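PDB 4NG4: phosphoglycerate kinase from Coxiella burnetii, which catalyses the reversible transfer of a phosphoryl group from ATP to (2R)-3-phosphoglycerate, a glycolytic step. Local coordinates for residues Ile299-Gly303 / Ala333-Thr338; Ile59-Val65 / Val112-Ala117; Gln193-Val199 / Ala317-Asn323. All blocks are in the same frame, centred on the assembly; numbering follows the deposited sequence.

Contact 1 (Ile299-Gly303 / Ala333-Thr338). With MG (magnesium ion), chain D.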
loop_
_atom_site.group_PDB
_atom_site.type_symbol
_atom_site.label_atom_id
_atom_site.label_comp_id
_atom_site.label_asym_id
_atom_site.label_seq_id
_atom_site.Cartn_x
_atom_site.Cartn_y
_atom_site.Cartn_z
ATOM N N ILE A 299 -11.612 10.304 -23.086
ATOM C CA ILE A 299 -11.807 8.905 -22.717
ATOM C C ILE A 299 -11.971 8.765 -21.207
ATOM O O ILE A 299 -11.081 9.132 -20.455
ATOM C CB ILE A 299 -10.626 8.044 -23.171
ATOM C CG1 ILE A 299 -10.498 8.100 -24.709
ATOM C CG2 ILE A 299 -10.808 6.600 -22.695
ATOM C CD1 ILE A 299 -9.265 7.384 -25.263
ATOM N N PHE A 300 -13.112 8.225 -20.774
ATOM C CA PHE A 300 -13.396 8.003 -19.354
ATOM C C PHE A 300 -13.489 6.526 -18.940
ATOM O O PHE A 300 -13.597 6.208 -17.755
ATOM C CB PHE A 300 -14.699 8.697 -18.983
ATOM C CG PHE A 300 -14.717 10.178 -19.285
ATOM C CD1 PHE A 300 -13.691 10.999 -18.866
ATOM C CD2 PHE A 300 -15.772 10.743 -19.971
ATOM C CE1 PHE A 300 -13.718 12.354 -19.122
ATOM C CE2 PHE A 300 -15.804 12.087 -20.229
ATOM C CZ PHE A 300 -14.770 12.897 -19.801
ATOM N N ASP A 301 -13.461 5.620 -19.904
ATOM C CA ASP A 301 -13.557 4.195 -19.596
ATOM C C ASP A 301 -13.130 3.391 -20.801
ATOM O O ASP A 301 -13.095 3.905 -21.910
ATOM C CB ASP A 301 -14.999 3.801 -19.201
ATOM C CG ASP A 301 -15.059 2.653 -18.176
ATOM O OD1 ASP A 301 -13.995 2.183 -17.690
ATOM O OD2 ASP A 301 -16.199 2.214 -17.858
ATOM N N VAL A 302 -12.792 2.130 -20.565
ATOM C CA VAL A 302 -12.588 1.172 -21.639
ATOM C C VAL A 302 -13.936 0.737 -22.168
ATOM O O VAL A 302 -14.967 0.926 -21.524
ATOM C CB VAL A 302 -11.871 -0.101 -21.151
ATOM C CG1 VAL A 302 -10.480 0.228 -20.605
ATOM C CG2 VAL A 302 -12.730 -0.818 -20.099
ATOM N N GLY A 303 -13.911 0.133 -23.345
ATOM C CA GLY A 303 -15.110 -0.428 -23.968
ATOM C C GLY A 303 -15.230 -1.926 -23.740
ATOM O O GLY A 303 -14.384 -2.522 -23.067
ATOM N N ALA A 333 -21.780 6.099 -15.276
ATOM C CA ALA A 333 -21.686 5.742 -16.691
ATOM C C ALA A 333 -20.273 5.216 -17.029
ATOM O O ALA A 333 -20.090 4.356 -17.901
ATOM C CB ALA A 333 -22.026 6.939 -17.553
ATOM N N PHE A 334 -19.283 5.720 -16.303
ATOM C CA PHE A 334 -17.902 5.479 -16.641
ATOM C C PHE A 334 -17.255 4.412 -15.732
ATOM O O PHE A 334 -16.020 4.340 -15.621
ATOM C CB PHE A 334 -17.173 6.822 -16.629
ATOM C CG PHE A 334 -17.807 7.852 -17.545
ATOM C CD1 PHE A 334 -18.089 7.545 -18.874
ATOM C CD2 PHE A 334 -18.136 9.110 -17.088
ATOM C CE1 PHE A 334 -18.668 8.470 -19.720
ATOM C CE2 PHE A 334 -18.720 10.038 -17.935
ATOM C CZ PHE A 334 -18.986 9.711 -19.257
ATOM N N SER A 335 -18.104 3.547 -15.158
ATOM C CA SER A 335 -17.689 2.560 -14.165
ATOM C C SER A 335 -17.713 1.104 -14.663
ATOM O O SER A 335 -17.146 0.209 -14.013
ATOM C CB SER A 335 -18.593 2.661 -12.941
ATOM O OG SER A 335 -19.853 2.087 -13.213
ATOM N N GLN A 336 -18.365 0.864 -15.806
ATOM C CA GLN A 336 -18.572 -0.502 -16.289
ATOM C C GLN A 336 -17.225 -1.194 -16.483
ATOM O O GLN A 336 -17.074 -2.359 -16.127
ATOM C CB GLN A 336 -19.453 -0.535 -17.566
ATOM C CG GLN A 336 -20.262 -1.865 -17.788
ATOM C CD GLN A 336 -21.667 -1.664 -18.450
ATOM O OE1 GLN A 336 -22.197 -0.540 -18.513
ATOM N NE2 GLN A 336 -22.274 -2.769 -18.914
ATOM N N GLY A 337 -16.242 -0.470 -17.000
ATOM C CA GLY A 337 -14.900 -1.040 -17.204
ATOM C C GLY A 337 -14.209 -1.559 -15.948
ATOM O O GLY A 337 -13.635 -2.661 -15.943
ATOM N N THR A 338 -14.281 -0.773 -14.878
ATOM C CA THR A 338 -13.553 -1.065 -13.651
ATOM C C THR A 338 -14.269 -2.143 -12.852
ATOM O O THR A 338 -13.624 -2.986 -12.258
ATOM C CB THR A 338 -13.336 0.200 -12.824
ATOM O OG1 THR A 338 -12.666 1.161 -13.643
ATOM C CG2 THR A 338 -12.501 -0.078 -11.575
HETATM MG MG MG D . -14.312 2.247 -14.962
#
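The chain of strand 298-300 turns a corner at Asp301 and there meets the loop that leads into helix 336-347: CA of Asp301 lies 5.4 Å from CA of Phe334, and CA of Val302 lies 5.5 Å from CA of Gly337. Close to the start of that helix, the Asp301 carboxylate accepts a hydrogen bond from the backbone, Gly337 N to Asp301 OD2 at 2.8 Å. A side chain at Gly337 would collide with Asp301 OD1 and Val302 CG2, so glycine lets the helix approach this closely, with Gly337 CA 3.6 Å from Val302 CG2. Further out, the Phe300 edge meets the Phe334 ring face (centroids 4.7 Å apart, planes at 52°), and Phe300 CB makes a CH-pi contact with the same ring. Both phenylalanines also touch Ala276 of strand 272-276. Asp301 OD1, Phe334 O and Thr338 OG1 lie 2.7, 2.8 and 2.4 Å from the magnesium ion, so side chains and a backbone carbonyl from the two segments together form a metal site beside the ADP pocket.

Contact 2 (Ile59-Val65 / Val112-Ala117)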
loop_
_atom_site.group_PDB
_atom_site.type_symbol
_atom_site.label_atom_id
_atom_site.label_comp_id
_atom_site.label_asym_id
_atom_site.label_seq_id
_atom_site.Cartn_x
_atom_site.Cartn_y
_atom_site.Cartn_z
ATOM N N ILE A 59 1.784 -10.618 25.045
ATOM C CA ILE A 59 1.224 -10.788 26.395
ATOM C C ILE A 59 1.082 -12.273 26.773
ATOM O O ILE A 59 1.398 -12.666 27.898
ATOM C CB ILE A 59 -0.159 -10.097 26.494
ATOM C CG1 ILE A 59 -0.008 -8.581 26.374
ATOM C CG2 ILE A 59 -0.857 -10.429 27.785
ATOM C CD1 ILE A 59 -1.300 -7.877 26.009
ATOM N N GLU A 60 0.621 -13.092 25.828
ATOM C CA GLU A 60 0.413 -14.520 26.065
ATOM C C GLU A 60 1.735 -15.225 26.357
ATOM O O GLU A 60 1.767 -16.197 27.123
ATOM C CB GLU A 60 -0.271 -15.171 24.861
ATOM C CG GLU A 60 -0.741 -16.610 25.087
ATOM C CD GLU A 60 -1.240 -17.278 23.805
ATOM O OE1 GLU A 60 -1.330 -16.582 22.765
ATOM O OE2 GLU A 60 -1.538 -18.502 23.840
ATOM N N GLN A 61 2.818 -14.737 25.751
ATOM C CA GLN A 61 4.166 -15.222 26.068
ATOM C C GLN A 61 4.809 -14.443 27.226
ATOM O O GLN A 61 5.991 -14.627 27.534
ATOM C CB GLN A 61 5.054 -15.167 24.828
ATOM C CG GLN A 61 4.595 -16.111 23.732
ATOM C CD GLN A 61 5.391 -15.963 22.465
ATOM O OE1 GLN A 61 6.513 -15.458 22.483
ATOM N NE2 GLN A 61 4.818 -16.410 21.351
ATOM N N LYS A 62 4.010 -13.590 27.865
ATOM C CA LYS A 62 4.397 -12.840 29.065
ATOM C C LYS A 62 5.595 -11.914 28.839
ATOM O O LYS A 62 6.513 -11.811 29.657
ATOM C CB LYS A 62 4.568 -13.782 30.271
ATOM C CG LYS A 62 3.264 -13.951 31.048
ATOM C CD LYS A 62 3.187 -15.243 31.822
ATOM C CE LYS A 62 1.960 -15.241 32.713
ATOM N NZ LYS A 62 1.765 -16.531 33.412
ATOM N N ALA A 63 5.544 -11.215 27.713
ATOM C CA ALA A 63 6.459 -10.118 27.447
ATOM C C ALA A 63 6.083 -8.939 28.334
ATOM O O ALA A 63 4.966 -8.872 28.858
ATOM C CB ALA A 63 6.397 -9.714 25.975
ATOM N N ARG A 64 7.036 -8.030 28.519
ATOM C CA ARG A 64 6.759 -6.726 29.098
ATOM C C ARG A 64 6.604 -5.793 27.909
ATOM O O ARG A 64 7.595 -5.399 27.297
ATOM C CB ARG A 64 7.907 -6.274 30.005
ATOM C CG ARG A 64 8.293 -7.279 31.090
ATOM C CD ARG A 64 9.760 -7.126 31.479
ATOM N NE ARG A 64 10.060 -7.785 32.750
ATOM C CZ ARG A 64 9.995 -7.209 33.949
ATOM N NH1 ARG A 64 9.649 -5.932 34.083
ATOM N NH2 ARG A 64 10.279 -7.921 35.029
ATOM N N VAL A 65 5.364 -5.454 27.570
ATOM C CA VAL A 65 5.075 -4.862 26.251
ATOM C C VAL A 65 4.993 -3.333 26.220
ATOM O O VAL A 65 4.187 -2.735 26.929
ATOM C CB VAL A 65 3.765 -5.439 25.650
ATOM C CG1 VAL A 65 3.237 -4.535 24.553
ATOM C CG2 VAL A 65 4.002 -6.840 25.119
ATOM N N VAL A 112 7.437 -2.168 33.496
ATOM C CA VAL A 112 6.281 -2.833 32.901
ATOM C C VAL A 112 6.343 -4.281 33.341
ATOM O O VAL A 112 7.348 -4.954 33.113
ATOM C CB VAL A 112 6.295 -2.760 31.359
ATOM C CG1 VAL A 112 5.168 -3.596 30.764
ATOM C CG2 VAL A 112 6.170 -1.336 30.901
ATOM N N GLU A 113 5.283 -4.752 33.988
ATOM C CA GLU A 113 5.263 -6.106 34.540
ATOM C C GLU A 113 5.127 -7.121 33.399
ATOM O O GLU A 113 4.578 -6.792 32.335
ATOM C CB GLU A 113 4.115 -6.252 35.545
ATOM C CG GLU A 113 4.146 -7.534 36.355
ATOM C CD GLU A 113 3.040 -7.605 37.392
ATOM O OE1 GLU A 113 3.024 -8.581 38.181
ATOM O OE2 GLU A 113 2.194 -6.679 37.417
ATOM N N PRO A 114 5.665 -8.341 33.590
ATOM C CA PRO A 114 5.437 -9.370 32.574
ATOM C C PRO A 114 3.949 -9.613 32.312
ATOM O O PRO A 114 3.179 -9.786 33.257
ATOM C CB PRO A 114 6.091 -10.614 33.189
ATOM C CG PRO A 114 7.186 -10.069 34.023
ATOM C CD PRO A 114 6.677 -8.763 34.577
ATOM N N GLY A 115 3.551 -9.590 31.040
ATOM C CA GLY A 115 2.174 -9.893 30.657
ATOM C C GLY A 115 1.250 -8.693 30.495
ATOM O O GLY A 115 0.180 -8.822 29.903
ATOM N N GLN A 116 1.630 -7.530 31.024
ATOM C CA GLN A 116 0.867 -6.311 30.767
ATOM C C GLN A 116 1.498 -5.539 29.605
ATOM O O GLN A 116 2.588 -5.878 29.135
ATOM C CB GLN A 116 0.722 -5.439 32.031
ATOM C CG GLN A 116 2.014 -4.864 32.605
ATOM C CD GLN A 116 1.776 -3.644 33.490
ATOM O OE1 GLN A 116 1.601 -2.522 32.993
ATOM N NE2 GLN A 116 1.774 -3.858 34.804
ATOM N N ALA A 117 0.790 -4.515 29.139
ATOM C CA ALA A 117 1.213 -3.741 27.968
ATOM C C ALA A 117 0.914 -2.260 28.146
ATOM O O ALA A 117 -0.178 -1.882 28.573
ATOM C CB ALA A 117 0.516 -4.251 26.721
#
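Ile59, in the last turn of helix 46-60, directs CD1 to Ala117 CB at 4.1 Å. The helix then ends in a Schellman motif: Lys62 is the C-prime residue with positive phi, its N donates a hydrogen bond to Ile59 O (2.8 Å), and Ala63 N returns to Ala58 O. Here the backbones make their shortest CA-CA approach, 4.0 Å between Lys62 and Gly115. Ala63 O accepts a hydrogen bond from Gly115 N at 2.7 Å, joining this exit to the type II turn Glu113-Gln116, whose third position Gly115 has backbone angles that call for glycine. Arg64 lays one face of its guanidinium against Pro114, CZ to CD 3.7 Å, while its NE makes a weak hydrogen bond to Asn24 O. At Val65 the segments pair: its N donates to Gln116 O (3.2 Å), its O receives a CA-H contact from Ala117 CA (3.3 Å), and CG1 packs on Ala117 CB at 3.5 Å. Parallel pairing of neighbouring strands 64-69 and 117-120 starts here, in the Rossmann-like N-terminal domain.

Contact 3 (Gln193-Val199 / Ala317-Asn323). With ADP (adenosine-5'-diphosphate), chain E.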
loop_
_atom_site.group_PDB
_atom_site.type_symbol
_atom_site.label_atom_id
_atom_site.label_comp_id
_atom_site.label_asym_id
_atom_site.label_seq_id
_atom_site.Cartn_x
_atom_site.Cartn_y
_atom_site.Cartn_z
ATOM N N GLN A 193 2.853 -17.825 -9.256
ATOM C CA GLN A 193 2.255 -18.888 -10.043
ATOM C C GLN A 193 1.925 -18.268 -11.401
ATOM O O GLN A 193 1.099 -17.379 -11.480
ATOM C CB GLN A 193 1.011 -19.449 -9.344
ATOM C CG GLN A 193 0.266 -20.544 -10.131
ATOM C CD GLN A 193 1.190 -21.571 -10.770
ATOM O OE1 GLN A 193 1.756 -22.431 -10.081
ATOM N NE2 GLN A 193 1.349 -21.486 -12.099
ATOM N N LYS A 194 2.617 -18.700 -12.454
ATOM C CA LYS A 194 2.468 -18.096 -13.784
ATOM C C LYS A 194 1.148 -18.508 -14.461
ATOM O O LYS A 194 0.553 -19.508 -14.099
ATOM C CB LYS A 194 3.663 -18.455 -14.689
ATOM C CG LYS A 194 5.037 -18.008 -14.146
ATOM C CD LYS A 194 6.005 -17.482 -15.256
ATOM C CE LYS A 194 7.485 -17.651 -14.860
ATOM N NZ LYS A 194 8.333 -16.477 -15.215
ATOM N N PRO A 195 0.664 -17.709 -15.420
ATOM C CA PRO A 195 1.125 -16.349 -15.770
ATOM C C PRO A 195 0.843 -15.323 -14.673
ATOM O O PRO A 195 -0.196 -15.401 -14.011
ATOM C CB PRO A 195 0.325 -16.001 -17.033
ATOM C CG PRO A 195 -0.692 -17.074 -17.199
ATOM C CD PRO A 195 -0.202 -18.280 -16.463
ATOM N N LEU A 196 1.788 -14.405 -14.468
ATOM C CA LEU A 196 1.585 -13.259 -13.606
ATOM C C LEU A 196 1.058 -12.137 -14.474
ATOM O O LEU A 196 1.629 -11.868 -15.526
ATOM C CB LEU A 196 2.902 -12.837 -12.965
ATOM C CG LEU A 196 2.875 -11.548 -12.138
ATOM C CD1 LEU A 196 2.061 -11.759 -10.884
ATOM C CD2 LEU A 196 4.284 -11.088 -11.804
ATOM N N VAL A 197 -0.022 -11.488 -14.040
ATOM C CA VAL A 197 -0.544 -10.292 -14.718
ATOM C C VAL A 197 -0.597 -9.092 -13.780
ATOM O O VAL A 197 -0.982 -9.214 -12.625
ATOM C CB VAL A 197 -1.954 -10.530 -15.269
ATOM C CG1 VAL A 197 -2.479 -9.271 -15.919
ATOM C CG2 VAL A 197 -1.942 -11.661 -16.260
ATOM N N ALA A 198 -0.222 -7.927 -14.283
ATOM C CA ALA A 198 -0.204 -6.717 -13.476
ATOM C C ALA A 198 -1.037 -5.663 -14.167
ATOM O O ALA A 198 -0.710 -5.256 -15.276
ATOM C CB ALA A 198 1.218 -6.233 -13.305
ATOM N N VAL A 199 -2.112 -5.230 -13.516
ATOM C CA VAL A 199 -2.947 -4.114 -13.988
ATOM C C VAL A 199 -2.542 -2.839 -13.260
ATOM O O VAL A 199 -2.466 -2.821 -12.038
ATOM C CB VAL A 199 -4.433 -4.393 -13.694
ATOM C CG1 VAL A 199 -5.320 -3.316 -14.268
ATOM C CG2 VAL A 199 -4.814 -5.775 -14.225
ATOM N N ALA A 317 -5.028 -16.193 -15.577
ATOM C CA ALA A 317 -3.910 -15.816 -14.715
ATOM C C ALA A 317 -3.747 -16.776 -13.557
ATOM O O ALA A 317 -4.734 -17.283 -13.013
ATOM C CB ALA A 317 -4.105 -14.411 -14.191
ATOM N N GLY A 318 -2.484 -17.029 -13.202
ATOM C CA GLY A 318 -2.124 -17.754 -11.978
ATOM C C GLY A 318 -1.895 -16.817 -10.802
ATOM O O GLY A 318 -2.069 -17.219 -9.652
ATOM N N THR A 319 -1.482 -15.579 -11.092
ATOM C CA THR A 319 -1.294 -14.538 -10.082
ATOM C C THR A 319 -1.705 -13.195 -10.681
ATOM O O THR A 319 -1.545 -12.994 -11.892
ATOM C CB THR A 319 0.180 -14.427 -9.637
ATOM O OG1 THR A 319 0.660 -15.712 -9.230
ATOM C CG2 THR A 319 0.326 -13.429 -8.495
ATOM N N ILE A 320 -2.224 -12.287 -9.846
ATOM C CA ILE A 320 -2.633 -10.951 -10.298
ATOM C C ILE A 320 -2.226 -9.842 -9.309
ATOM O O ILE A 320 -2.373 -9.990 -8.099
ATOM C CB ILE A 320 -4.149 -10.884 -10.532
ATOM C CG1 ILE A 320 -4.586 -11.915 -11.591
ATOM C CG2 ILE A 320 -4.541 -9.487 -10.954
ATOM C CD1 ILE A 320 -6.089 -11.982 -11.827
ATOM N N VAL A 321 -1.708 -8.733 -9.835
ATOM C CA VAL A 321 -1.338 -7.579 -9.004
ATOM C C VAL A 321 -2.024 -6.356 -9.602
ATOM O O VAL A 321 -1.761 -6.017 -10.730
ATOM C CB VAL A 321 0.205 -7.370 -8.955
ATOM C CG1 VAL A 321 0.567 -6.221 -8.056
ATOM C CG2 VAL A 321 0.901 -8.616 -8.459
ATOM N N TRP A 322 -2.909 -5.700 -8.862
ATOM C CA TRP A 322 -3.725 -4.634 -9.445
ATOM C C TRP A 322 -3.759 -3.363 -8.585
ATOM O O TRP A 322 -4.191 -3.392 -7.440
ATOM C CB TRP A 322 -5.131 -5.153 -9.702
ATOM C CG TRP A 322 -6.139 -4.104 -10.008
ATOM C CD1 TRP A 322 -5.946 -2.945 -10.709
ATOM C CD2 TRP A 322 -7.514 -4.117 -9.635
ATOM N NE1 TRP A 322 -7.118 -2.230 -10.773
ATOM C CE2 TRP A 322 -8.095 -2.936 -10.127
ATOM C CE3 TRP A 322 -8.308 -5.005 -8.921
ATOM C CZ2 TRP A 322 -9.436 -2.627 -9.926
ATOM C CZ3 TRP A 322 -9.641 -4.690 -8.718
ATOM C CH2 TRP A 322 -10.187 -3.511 -9.213
ATOM N N ASN A 323 -3.298 -2.261 -9.179
ATOM C CA ASN A 323 -3.207 -0.965 -8.549
ATOM C C ASN A 323 -3.721 0.108 -9.477
ATOM O O ASN A 323 -3.010 0.541 -10.379
ATOM C CB ASN A 323 -1.753 -0.655 -8.218
ATOM C CG ASN A 323 -1.542 0.799 -7.825
ATOM O OD1 ASN A 323 -0.583 1.438 -8.265
ATOM N ND2 ASN A 323 -2.450 1.335 -7.014
HETATM P PB ADP E . -4.955 4.310 -6.829
HETATM O O1B ADP E . -6.100 3.330 -6.747
HETATM O O2B ADP E . -5.054 5.433 -5.816
HETATM O O3B ADP E . -3.592 3.665 -6.923
HETATM P PA ADP E . -4.346 6.257 -8.847
HETATM O O1A ADP E . -3.918 7.130 -7.693
HETATM O O2A ADP E . -3.276 5.759 -9.783
HETATM O O3A ADP E . -5.164 4.973 -8.292
HETATM O "O5'" ADP E . -5.434 7.121 -9.683
HETATM C "C5'" ADP E . -6.814 6.746 -9.779
HETATM C "C4'" ADP E . -7.697 7.977 -9.924
HETATM O "O4'" ADP E . -7.524 8.536 -11.231
HETATM C "C3'" ADP E . -9.180 7.644 -9.744
HETATM O "O3'" ADP E . -9.745 8.391 -8.656
HETATM C "C2'" ADP E . -9.832 7.963 -11.085
HETATM O "O2'" ADP E . -11.055 8.693 -10.955
HETATM C "C1'" ADP E . -8.791 8.767 -11.865
HETATM N N9 ADP E . -8.786 8.394 -13.317
HETATM C C8 ADP E . -8.530 7.170 -13.841
HETATM N N7 ADP E . -8.629 7.205 -15.196
HETATM C C5 ADP E . -8.949 8.462 -15.564
HETATM C C6 ADP E . -9.201 9.184 -16.836
HETATM N N6 ADP E . -9.132 8.558 -18.037
HETATM N N1 ADP E . -9.499 10.506 -16.754
HETATM C C2 ADP E . -9.583 11.178 -15.581
HETATM N N3 ADP E . -9.369 10.579 -14.393
HETATM C C4 ADP E . -9.055 9.249 -14.319
#
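Ala317 approaches from helix 304-316 and sets its CB 4.1 Å from Val197 CG2. Gly318 N donates to Pro195 O at 2.9 Å, and Thr319 N shares the same acceptor at 3.2 Å, so the carbonyl just after the cis Lys194-Pro195 peptide receives two backbone bonds. A CB on Gly318 would strike Gln193 O and Lys194 O, so the absence of a side chain allows the close approach. Thr319 OG1 donates to Gln193 O at 2.8 Å, and its CG2 packs on Leu196 CD1 at 3.4 Å.

From here the strands run parallel in register, their axes 4.7 Å apart at closest approach and their N-to-C directions 10° apart. Thr319 O accepts Val197 N (3.0 Å). Ile320 turns its side chain to the sheet face of Val197, where Met314 of helix 304-316 and Val345 of helix 336-347 cover it. Val321 N donates to Val197 O and Val321 O accepts Val199 N, both at 2.9 Å, while Val321 CG2 meets Leu196 CD1 at 4.1 Å on the opposite face. Trp322 returns to the face of Ile320, its CD1 3.6 Å from Val199 CG1, with NE1 hydrogen-bonded to Gly324 O. Asn323 N closes the pairing on Val199 O (3.0 Å); beyond it, ND2 makes a weak hydrogen bond to ADP O3B at 2.6 Å, and OD1 receives Lys208 NZ. Two inner strands of a parallel alpha/beta sheet thus end at the nucleotide phosphates, as in Rossmann-like domains, where ligands bind at the C-terminal ends of the parallel strands.

How the contacts relate
From the N terminus, contact 2 comes first and is complete before the others open: it closes a loop of 46 residues and joins neighbouring strands of the N-terminal domain's parallel sheet. Contact 3 then opens at 193-199 and contact 1 at 299-303; the chain passes through helix 304-316 to 317-323, closing contact 3 over 117 residues, and reaches 333-338 to close contact 1. These two therefore cross. Contact 3 pairs two inner strands of the parallel sheet of the nucleotide-binding domain, while contact 1 joins the antiparallel three-stranded sheet of that domain to helix 336-347, which packs on the contact 3 strands. Contacts 1 and 2 lie on opposite sides of the chain's centre, their centres 53 Å apart.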